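Local coordinates for protein malyl-CoA lyase/beta-methylmalyl-CoA lyase (Methylobacterium extorquens, PDB 5UGR) that belongs to the HpcH/HpaI aldolase/citrate lyase family of TIM-barrel enzymes and carries a magnesium ion bound by acidic side chains, at residues R12-E17 against R223-P228; M74-G79 against M101-K106; P105-P110 against F135-E140; E159-G164 against N211-A216. All coordinates share one frame; numbering follows the deposited sequence. Where two conformers were deposited one is given.

Contact 1 of 4, residues R12-E17 against R223-P228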
# COMPACT_ATOMS: atom_id res chain seq x y z
N ARG A 12 12.64 -14.26 -25.75
CA ARG A 12 13.62 -15.34 -26.01
C ARG A 12 12.94 -16.67 -26.05
O ARG A 12 11.94 -16.90 -25.33
CB ARG A 12 14.68 -15.39 -24.93
CG ARG A 12 15.35 -14.05 -24.62
CD ARG A 12 16.49 -14.18 -23.63
NE ARG A 12 16.90 -12.89 -23.09
CZ ARG A 12 18.06 -12.27 -23.31
NH1 ARG A 12 18.96 -12.70 -24.23
NH2 ARG A 12 18.30 -11.18 -22.65
N LEU A 13 13.55 -17.60 -26.80
CA LEU A 13 13.16 -19.00 -26.82
C LEU A 13 13.73 -19.66 -25.57
O LEU A 13 14.89 -19.50 -25.24
CB LEU A 13 13.70 -19.68 -28.08
CG LEU A 13 13.34 -21.14 -28.23
CD1 LEU A 13 11.88 -21.36 -28.48
CD2 LEU A 13 14.09 -21.72 -29.42
N HIS A 14 12.87 -20.32 -24.81
CA HIS A 14 13.21 -20.77 -23.46
C HIS A 14 12.51 -22.10 -23.13
O HIS A 14 11.88 -22.25 -22.08
CB HIS A 14 12.80 -19.65 -22.51
CG HIS A 14 13.39 -19.73 -21.16
ND1 HIS A 14 13.53 -18.61 -20.36
CD2 HIS A 14 13.87 -20.76 -20.44
CE1 HIS A 14 14.11 -18.96 -19.23
NE2 HIS A 14 14.30 -20.26 -19.25
N ARG A 15 12.60 -23.07 -24.02
CA ARG A 15 11.98 -24.38 -23.79
C ARG A 15 12.70 -25.24 -22.74
O ARG A 15 12.08 -25.99 -21.98
CB ARG A 15 11.89 -25.16 -25.11
CG ARG A 15 11.11 -24.49 -26.21
CD ARG A 15 11.36 -25.13 -27.54
NE ARG A 15 12.76 -25.10 -27.90
CZ ARG A 15 13.31 -25.84 -28.85
NH1 ARG A 15 12.59 -26.68 -29.59
NH2 ARG A 15 14.60 -25.75 -29.09
N SER A 16 14.02 -25.16 -22.79
CA SER A 16 14.92 -25.96 -21.99
C SER A 16 15.93 -25.07 -21.32
O SER A 16 16.50 -24.15 -21.96
CB SER A 16 15.63 -27.01 -22.86
OG SER A 16 16.26 -26.44 -23.99
N GLU A 17 16.14 -25.31 -20.02
CA GLU A 17 17.09 -24.50 -19.22
C GLU A 17 18.00 -25.46 -18.51
O GLU A 17 17.59 -26.14 -17.54
CB GLU A 17 16.30 -23.61 -18.27
CG GLU A 17 17.14 -22.79 -17.31
CD GLU A 17 16.35 -21.74 -16.52
OE1 GLU A 17 16.90 -21.14 -15.54
OE2 GLU A 17 15.17 -21.50 -16.90
N ARG A 223 8.23 -14.78 -18.74
CA ARG A 223 8.20 -16.21 -19.08
C ARG A 223 8.05 -17.05 -17.80
O ARG A 223 8.92 -16.94 -16.94
CB ARG A 223 9.47 -16.62 -19.82
CG ARG A 223 9.78 -15.82 -21.08
CD ARG A 223 10.99 -16.38 -21.80
NE ARG A 223 12.26 -16.17 -21.16
CZ ARG A 223 13.00 -15.06 -21.29
NH1 ARG A 223 14.23 -15.01 -20.71
NH2 ARG A 223 12.54 -13.99 -21.95
N PRO A 224 7.02 -17.92 -17.72
CA PRO A 224 6.94 -18.85 -16.60
C PRO A 224 7.66 -20.16 -16.95
O PRO A 224 7.29 -20.84 -17.93
CB PRO A 224 5.43 -19.10 -16.46
CG PRO A 224 4.77 -18.63 -17.72
CD PRO A 224 5.81 -17.98 -18.59
N ILE A 225 8.63 -20.50 -16.08
CA ILE A 225 9.52 -21.65 -16.31
C ILE A 225 9.40 -22.59 -15.12
O ILE A 225 9.46 -22.16 -13.95
CB ILE A 225 11.01 -21.20 -16.47
CG1 ILE A 225 11.13 -20.08 -17.52
CG2 ILE A 225 11.86 -22.41 -16.81
CD1 ILE A 225 10.70 -20.43 -18.91
N ASP A 226 9.27 -23.90 -15.41
CA ASP A 226 9.19 -24.90 -14.35
C ASP A 226 10.59 -25.37 -14.01
O ASP A 226 11.46 -25.46 -14.91
CB ASP A 226 8.33 -26.08 -14.84
CG ASP A 226 7.91 -27.03 -13.74
OD1 ASP A 226 7.81 -26.58 -12.56
OD2 ASP A 226 7.77 -28.24 -14.07
N GLY A 227 10.82 -25.73 -12.76
CA GLY A 227 12.13 -26.07 -12.25
C GLY A 227 12.53 -27.55 -12.44
O GLY A 227 12.04 -28.23 -13.36
N PRO A 228 13.40 -28.04 -11.58
CA PRO A 228 14.04 -29.33 -11.79
C PRO A 228 13.13 -30.51 -11.48
O PRO A 228 12.22 -30.40 -10.65
CB PRO A 228 15.23 -29.29 -10.82
CG PRO A 228 14.74 -28.39 -9.71
CD PRO A 228 13.91 -27.34 -10.38

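Contact 2 of 4, residues M74-G79 against M101-K106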
# COMPACT_ATOMS: atom_id res chain seq x y z
N MET A 74 23.53 -17.61 -18.93
CA MET A 74 23.17 -17.07 -17.63
C MET A 74 24.13 -17.56 -16.55
O MET A 74 24.76 -18.60 -16.72
CB MET A 74 21.71 -17.50 -17.34
CG MET A 74 21.01 -16.87 -16.13
SD MET A 74 19.20 -16.91 -16.32
CE MET A 74 18.90 -18.69 -16.32
N ILE A 75 24.19 -16.85 -15.44
CA ILE A 75 24.80 -17.38 -14.23
C ILE A 75 23.77 -17.37 -13.10
O ILE A 75 22.95 -16.43 -13.02
CB ILE A 75 26.03 -16.57 -13.78
CG1 ILE A 75 25.74 -15.04 -13.63
CG2 ILE A 75 27.20 -16.81 -14.71
CD1 ILE A 75 26.85 -14.15 -13.14
N ARG A 76 23.80 -18.42 -12.28
CA ARG A 76 23.03 -18.42 -11.03
C ARG A 76 24.01 -17.96 -9.94
O ARG A 76 24.96 -18.66 -9.57
CB ARG A 76 22.38 -19.71 -10.67
CG ARG A 76 21.59 -19.59 -9.34
CD ARG A 76 20.68 -20.75 -9.04
NE ARG A 76 21.37 -22.05 -8.90
CZ ARG A 76 20.75 -23.20 -8.69
NH1 ARG A 76 19.42 -23.22 -8.54
NH2 ARG A 76 21.39 -24.38 -8.71
N ILE A 77 23.83 -16.69 -9.54
CA ILE A 77 24.63 -16.10 -8.48
C ILE A 77 24.27 -16.65 -7.12
O ILE A 77 23.25 -17.28 -6.95
CB ILE A 77 24.58 -14.56 -8.47
CG1 ILE A 77 23.13 -14.04 -8.23
CG2 ILE A 77 25.08 -14.02 -9.80
CD1 ILE A 77 23.04 -12.55 -8.14
N ASN A 78 25.17 -16.42 -6.16
CA ASN A 78 24.89 -16.81 -4.79
C ASN A 78 23.76 -15.98 -4.18
O ASN A 78 23.39 -14.89 -4.69
CB ASN A 78 26.18 -16.79 -3.97
CG ASN A 78 26.96 -18.07 -4.18
OD1 ASN A 78 26.61 -19.14 -3.61
ND2 ASN A 78 27.96 -18.00 -5.06
N GLY A 79 23.25 -16.47 -3.07
CA GLY A 79 22.14 -15.79 -2.39
C GLY A 79 22.53 -14.43 -1.82
O GLY A 79 23.69 -14.17 -1.47
N MET A 101 22.36 -13.00 -19.07
CA MET A 101 21.38 -12.87 -18.00
C MET A 101 21.97 -13.31 -16.67
O MET A 101 22.95 -14.06 -16.62
CB MET A 101 20.15 -13.73 -18.29
CG MET A 101 19.33 -13.27 -19.53
SD MET A 101 17.77 -14.18 -19.72
CE MET A 101 16.88 -13.46 -18.33
N ILE A 102 21.32 -12.83 -15.61
CA ILE A 102 21.61 -13.29 -14.24
C ILE A 102 20.34 -13.92 -13.65
O ILE A 102 19.24 -13.33 -13.79
CB ILE A 102 22.08 -12.11 -13.37
CG1 ILE A 102 23.47 -11.65 -13.82
CG2 ILE A 102 22.09 -12.49 -11.89
CD1 ILE A 102 23.96 -10.36 -13.20
N LEU A 103 20.51 -15.11 -13.11
CA LEU A 103 19.48 -15.85 -12.37
C LEU A 103 19.72 -15.58 -10.87
O LEU A 103 20.76 -15.95 -10.30
CB LEU A 103 19.50 -17.34 -12.70
CG LEU A 103 18.67 -18.28 -11.85
CD1 LEU A 103 17.21 -17.81 -11.78
CD2 LEU A 103 18.74 -19.69 -12.42
N ILE A 104 18.76 -14.88 -10.26
CA ILE A 104 18.86 -14.44 -8.88
C ILE A 104 18.09 -15.50 -8.05
O ILE A 104 16.89 -15.70 -8.26
CB ILE A 104 18.23 -13.07 -8.63
CG1 ILE A 104 18.76 -12.02 -9.59
CG2 ILE A 104 18.46 -12.64 -7.19
CD1 ILE A 104 17.98 -10.71 -9.58
N PRO A 105 18.75 -16.16 -7.10
CA PRO A 105 18.13 -17.22 -6.31
C PRO A 105 17.35 -16.70 -5.10
O PRO A 105 17.62 -15.58 -4.59
CB PRO A 105 19.34 -18.07 -5.86
CG PRO A 105 20.38 -17.01 -5.62
CD PRO A 105 20.19 -16.02 -6.75
N LYS A 106 16.36 -17.52 -4.68
CA LYS A 106 15.74 -17.32 -3.38
C LYS A 106 15.08 -15.97 -3.22
O LYS A 106 15.04 -15.39 -2.15
CB LYS A 106 16.69 -17.60 -2.22
CG LYS A 106 17.41 -18.91 -2.32
CD LYS A 106 18.36 -19.17 -1.18
CE LYS A 106 19.26 -18.01 -0.78
NZ LYS A 106 20.31 -18.45 0.22

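Contact 3 of 4, residues P105-P110 against F135-E140. With MG (magnesium ion), chain B.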
# COMPACT_ATOMS: atom_id res chain seq x y z
N PRO A 105 18.75 -16.16 -7.10
CA PRO A 105 18.13 -17.22 -6.31
C PRO A 105 17.35 -16.70 -5.10
O PRO A 105 17.62 -15.58 -4.59
CB PRO A 105 19.34 -18.07 -5.86
CG PRO A 105 20.38 -17.01 -5.62
CD PRO A 105 20.19 -16.02 -6.75
N LYS A 106 16.36 -17.52 -4.68
CA LYS A 106 15.74 -17.32 -3.38
C LYS A 106 15.08 -15.97 -3.22
O LYS A 106 15.04 -15.39 -2.15
CB LYS A 106 16.69 -17.60 -2.22
CG LYS A 106 17.41 -18.91 -2.32
CD LYS A 106 18.36 -19.17 -1.18
CE LYS A 106 19.26 -18.01 -0.78
NZ LYS A 106 20.31 -18.45 0.22
N VAL A 107 14.56 -15.42 -4.32
CA VAL A 107 14.06 -14.03 -4.23
C VAL A 107 12.82 -13.98 -3.32
O VAL A 107 11.92 -14.81 -3.43
CB VAL A 107 13.73 -13.45 -5.63
CG1 VAL A 107 13.10 -12.06 -5.56
CG2 VAL A 107 15.01 -13.40 -6.46
N GLY A 108 12.83 -13.01 -2.41
CA GLY A 108 11.77 -12.91 -1.40
C GLY A 108 10.88 -11.70 -1.56
O GLY A 108 9.70 -11.78 -1.30
N VAL A 109 11.46 -10.58 -1.94
CA VAL A 109 10.76 -9.30 -2.05
C VAL A 109 11.29 -8.52 -3.26
O VAL A 109 12.41 -8.75 -3.73
CB VAL A 109 10.89 -8.44 -0.77
CG1 VAL A 109 10.30 -9.13 0.43
CG2 VAL A 109 12.34 -8.06 -0.48
N PRO A 110 10.51 -7.58 -3.80
CA PRO A 110 10.95 -6.81 -4.97
C PRO A 110 12.31 -6.11 -4.79
O PRO A 110 13.11 -6.02 -5.73
CB PRO A 110 9.83 -5.85 -5.24
CG PRO A 110 8.74 -6.20 -4.40
CD PRO A 110 9.12 -7.28 -3.45
N PHE A 135 17.26 -10.34 -16.32
CA PHE A 135 17.14 -11.10 -15.09
C PHE A 135 16.10 -12.23 -15.21
O PHE A 135 14.98 -12.07 -15.79
CB PHE A 135 16.74 -10.24 -13.90
CG PHE A 135 17.75 -9.21 -13.45
CD1 PHE A 135 19.12 -9.30 -13.73
CD2 PHE A 135 17.35 -8.20 -12.62
CE1 PHE A 135 20.01 -8.39 -13.22
CE2 PHE A 135 18.27 -7.29 -12.09
CZ PHE A 135 19.62 -7.38 -12.41
N GLU A 136 16.42 -13.33 -14.56
CA GLU A 136 15.45 -14.38 -14.24
C GLU A 136 15.48 -14.47 -12.70
O GLU A 136 16.53 -14.35 -12.08
CB GLU A 136 15.85 -15.73 -14.85
CG GLU A 136 14.91 -16.89 -14.54
CD GLU A 136 15.41 -18.19 -15.26
OE1 GLU A 136 15.63 -18.10 -16.51
OE2 GLU A 136 15.59 -19.23 -14.55
N VAL A 137 14.31 -14.68 -12.09
CA VAL A 137 14.23 -14.89 -10.65
C VAL A 137 13.75 -16.28 -10.34
O VAL A 137 12.87 -16.81 -10.99
CB VAL A 137 13.35 -13.84 -9.98
CG1 VAL A 137 13.95 -12.45 -10.06
CG2 VAL A 137 11.98 -13.91 -10.42
N LEU A 138 14.35 -16.86 -9.32
CA LEU A 138 13.88 -18.12 -8.76
C LEU A 138 12.90 -17.86 -7.64
O LEU A 138 13.23 -17.13 -6.66
CB LEU A 138 15.07 -18.93 -8.23
CG LEU A 138 15.49 -20.10 -9.09
CD1 LEU A 138 16.95 -20.44 -8.90
CD2 LEU A 138 14.60 -21.28 -8.86
N ILE A 139 11.69 -18.41 -7.80
CA ILE A 139 10.67 -18.44 -6.74
C ILE A 139 10.78 -19.84 -6.16
O ILE A 139 10.33 -20.85 -6.78
CB ILE A 139 9.29 -18.10 -7.30
CG1 ILE A 139 9.28 -16.75 -8.02
CG2 ILE A 139 8.25 -18.16 -6.18
CD1 ILE A 139 9.57 -15.58 -7.18
N GLU A 140 11.47 -19.93 -5.03
CA GLU A 140 11.90 -21.23 -4.47
C GLU A 140 11.79 -21.22 -2.95
O GLU A 140 12.40 -22.06 -2.29
CB GLU A 140 13.32 -21.58 -4.92
CG GLU A 140 14.40 -20.62 -4.46
CD GLU A 140 15.82 -21.04 -4.84
OE1 GLU A 140 16.13 -22.21 -4.54
OE2 GLU A 140 16.55 -20.20 -5.39
MG MG B . 17.82 -23.29 -4.69
O HOH W 1 12.20 -17.61 -3.57
O HOH W 2 18.60 -21.89 -5.99
O HOH W 3 17.04 -24.33 -6.29
O HOH W 4 18.81 -22.27 -3.10

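Contact 4 of 4, residues E159-G164 against N211-A216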
# COMPACT_ATOMS: atom_id res chain seq x y z
N GLU A 159 12.73 -10.75 -16.95
CA GLU A 159 12.19 -11.49 -18.08
C GLU A 159 11.46 -12.78 -17.78
O GLU A 159 10.63 -13.20 -18.61
CB GLU A 159 13.29 -11.88 -19.09
CG GLU A 159 14.13 -10.73 -19.59
CD GLU A 159 15.17 -11.16 -20.63
OE1 GLU A 159 16.16 -10.39 -20.80
OE2 GLU A 159 14.98 -12.26 -21.23
N ALA A 160 11.71 -13.40 -16.63
CA ALA A 160 11.29 -14.80 -16.43
C ALA A 160 11.34 -15.13 -14.95
O ALA A 160 12.13 -14.54 -14.21
CB ALA A 160 12.24 -15.72 -17.19
N MET A 161 10.52 -16.11 -14.56
CA MET A 161 10.56 -16.67 -13.21
C MET A 161 10.63 -18.18 -13.34
O MET A 161 9.88 -18.76 -14.16
CB MET A 161 9.33 -16.29 -12.36
CG MET A 161 8.86 -14.85 -12.46
SD MET A 161 7.45 -14.43 -11.39
CE MET A 161 8.36 -13.24 -10.43
N SER A 162 11.51 -18.80 -12.53
CA SER A 162 11.56 -20.24 -12.44
C SER A 162 11.00 -20.70 -11.10
O SER A 162 11.33 -20.11 -10.08
CB SER A 162 12.99 -20.76 -12.54
OG SER A 162 13.50 -20.74 -13.88
N PHE A 163 10.17 -21.78 -11.15
CA PHE A 163 9.63 -22.42 -9.95
C PHE A 163 10.62 -23.44 -9.45
O PHE A 163 10.76 -24.53 -10.01
CB PHE A 163 8.28 -22.99 -10.23
CG PHE A 163 7.73 -23.79 -9.11
CD1 PHE A 163 7.68 -23.24 -7.84
CD2 PHE A 163 7.36 -25.13 -9.29
CE1 PHE A 163 7.21 -24.02 -6.77
CE2 PHE A 163 6.86 -25.89 -8.23
CZ PHE A 163 6.82 -25.34 -6.98
N GLY A 164 11.31 -23.09 -8.35
CA GLY A 164 12.30 -23.99 -7.75
C GLY A 164 11.65 -24.99 -6.84
O GLY A 164 11.63 -24.81 -5.61
N ASN A 211 0.44 -22.35 -10.49
CA ASN A 211 -0.57 -21.46 -11.00
C ASN A 211 -0.33 -20.05 -10.49
O ASN A 211 -0.51 -19.08 -11.22
CB ASN A 211 -1.98 -21.91 -10.64
CG ASN A 211 -2.54 -22.99 -11.60
OD1 ASN A 211 -3.22 -22.68 -12.60
ND2 ASN A 211 -2.25 -24.24 -11.31
N ARG A 212 0.01 -19.88 -9.21
CA ARG A 212 0.23 -18.51 -8.72
C ARG A 212 1.38 -17.85 -9.41
O ARG A 212 1.28 -16.68 -9.79
CB ARG A 212 0.39 -18.48 -7.21
CG ARG A 212 0.35 -17.04 -6.67
CD ARG A 212 0.35 -17.04 -5.15
NE ARG A 212 0.52 -15.69 -4.67
CZ ARG A 212 0.66 -15.35 -3.41
NH1 ARG A 212 0.66 -16.29 -2.45
NH2 ARG A 212 0.92 -14.08 -3.14
N MET A 213 2.47 -18.59 -9.58
CA MET A 213 3.60 -18.01 -10.32
C MET A 213 3.29 -17.73 -11.77
O MET A 213 3.66 -16.66 -12.28
CB MET A 213 4.84 -18.91 -10.21
CG MET A 213 6.14 -18.23 -10.61
SD MET A 213 7.54 -19.31 -10.86
CE MET A 213 7.16 -19.87 -12.52
N LEU A 214 2.56 -18.64 -12.40
CA LEU A 214 2.10 -18.44 -13.78
C LEU A 214 1.31 -17.14 -13.93
O LEU A 214 1.54 -16.36 -14.86
CB LEU A 214 1.26 -19.62 -14.22
CG LEU A 214 0.52 -19.49 -15.57
CD1 LEU A 214 1.43 -19.84 -16.69
CD2 LEU A 214 -0.75 -20.25 -15.57
N VAL A 215 0.33 -16.93 -13.05
CA VAL A 215 -0.51 -15.74 -13.12
C VAL A 215 0.35 -14.48 -12.97
O VAL A 215 0.18 -13.50 -13.75
CB VAL A 215 -1.69 -15.81 -12.13
CG1 VAL A 215 -2.34 -14.41 -11.94
CG2 VAL A 215 -2.67 -16.86 -12.58
N ALA A 216 1.31 -14.49 -12.05
CA ALA A 216 2.16 -13.32 -11.89
C ALA A 216 2.93 -13.06 -13.20
O ALA A 216 3.10 -11.92 -13.64
CB ALA A 216 3.13 -13.53 -10.73

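Contact 1 of 4, residues R12-E17 against R223-P228
H14 reaches toward strand 223-226, the seventh of the barrel, from the turn that leads into the first strand, 16-21, and is taken up by R223 and I225. Its CB already rests on R223, 3.8 Å from CD, and CG is anti to the backbone N (chi1 -163°), which brings it onto the end of I225. The methyl I225 CD1 stands over the centre of one ring face, 3.4 Å above the H14 ring plane, a CH-pi contact. At the edge, R223 NE donates to H14 ND1 at 2.9 Å with an N-H...N angle of 151°, lying close to the imidazole plane although the guanidinium itself is tilted well out of it. The other nitrogen, H14 NE2, donates to E17 OE2 at 2.8 Å, a straight bond (166°) that meets the carboxylate oxygen from above its plane. I225 CG2 also packs against E17 OE2, at 3.4 Å.

R12 covers the R223 guanidinium, its CB 3.9 Å above the plane and toward the rim. The two arginines bring like charges near each other, R12 NE to R223 NH1 at 4.2 Å, and both of these atoms form salt bridges to E159 OE2, which would offset the repulsion.

With ND1 accepting and NE2 donating, the geometry is consistent with the H14 proton sitting on NE2. Two in-plane bonds and the methyl on its face fix the rotation of the ring.

Contact 2 of 4, residues M74-G79 against M101-K106
I75 and I102 stand next to each other on one face of the sheet, CG1 to CG1 4.1 Å. I77 extends this apolar patch: its CD1 lies 3.9 Å from I102 CG2, while its CG1, set between the backbone N and the carbonyl carbon (chi1 62°), is 3.8 Å from P105 CD. On the opposite face M74 SD, in one of two deposited conformers, packs on L103 CB at 3.7 Å, and the aliphatic part of R76 flanks the same leucine, CB 4.0 Å from L103 CD2.

Between the two faces the backbones pair in parallel, M74 with M101 through R76 with L103. L103 N donates to I75 O at 2.8 Å (167°), and I77 N to L103 O at 3.2 Å. The strand pairing gives way at P105, whose CG presses on I77 O at 3.2 Å; that buried carbonyl oxygen has no hydrogen-bonding partner in the model. At the polar edge K106 CE passes by G79 CA, and its NZ makes salt bridges to D81 and to D304 of a second subunit.

The pair is the third and fourth strands of the barrel, joined by helix 85-95 in a beta-alpha-beta unit. That helix covers I75, I77 and I102, whereas R76 and L103 face the barrel interior beside F40 and L138, with R76 NE bridged to D42.

Contact 3 of 4, residues P105-P110 against F135-E140
E140 uses its two carboxylate oxygens differently: OE1 binds the magnesium ion at 2.0 Å, and OE2 takes the backbone N-H of K106, N to OE2 2.8 Å. That bond is bent (133°) and arrives on the anti side, 31° out of the carboxylate plane. A second donor to E140 OE2 is water 2, at 2.7 Å, itself a ligand of the metal. Waters 3 and 4 also coordinate the ion, and D45 and D167 complete the site, which lies at the C-terminal ends of the barrel strands.

The E140 side chain has CG between the backbone N and the carbonyl carbon (chi1 62°) and is extended beyond CG. The aliphatic part of K106 crosses its end, CG 3.4 Å from E140 OE2.

One step farther out, V107 N donates to L138 O at 3.2 Å, tying the loop that follows strand 101-104 to the end of strand 134-139. Water 1 sews up the same corner: it donates to V107 O at 2.8 Å, donates more distantly to L138 O, and accepts from E140 N at 2.8 Å. Behind this, V107 CG2 packs on V137 CG1 at 3.9 Å, the two valines crossing at about a right angle.

With one oxygen on the metal and the other gripped by a main-chain N-H and a metal-bound water, the carboxylate has little freedom to rotate. The N-H would stabilise the charge on OE2 while OE1 serves the metal.

Contact 4 of 4, residues E159-G164 against N211-A216
M213 of helix 207-220 lies against M161 and F163 of strand 158-163, the sixth strand of the barrel, in the layer where a TIM barrel's outer helices cover its sheet. Strand and helix segments run antiparallel (178°), their axes 9.4 Å apart at closest, as suits a helix that leads back to the neighbouring parallel strand 223-226.

M213 does most of the touching. Its CG is anti to the backbone N (chi1 -165°), and SD reaches the strand backbone, 3.6 Å from F163 N and 3.7 Å from S162 C. The same sulfur has a CB to each side along the strand: M161 CB at 3.8 Å and F163 CB, also at 3.8 Å. A bend at chi3 (81°) takes CE to M161 O, 3.4 Å away. Nearer its root, M213 CG lies 4.1 Å from M161 CB.

Of the F163 side chain, CB meets M213; the ring leads away to an edge-to-face stack with Y168. S162 points to the other side of the strand, where its OG is hydrogen-bonded to E136 and W254. On the helix, L214 and V215 pack on T172 and Y168 of a fourth subunit.

The join between strand and helix is thus a van der Waals contact in which a thioether and its methyl rest on strand backbone and CB atoms. Dispersion rather than polar bonding holds it, and M161 O keeps a probable hydrogen bond to I225 N.

All four contacts belong to one eight-stranded barrel. Contacts 2 and 3 share P105 and K106, their centres about 9 Å apart, and sit by the magnesium ion: E140 of contact 3 binds it, and the side chain of R76 in contact 2 comes within about 4 Å. Contacts 1 and 4 lie deeper, the side chains of E17 and S162 about 11 and 10 Å from the ion. They are joined by the salt bridge R12 NE to E159 OE2 at 2.7 Å. E136 links contact 3 to two others through probable hydrogen bonds: its OE2 lies 2.7 Å from S162 OG of contact 4, and its O is 2.9 Å from I104 N of contact 2.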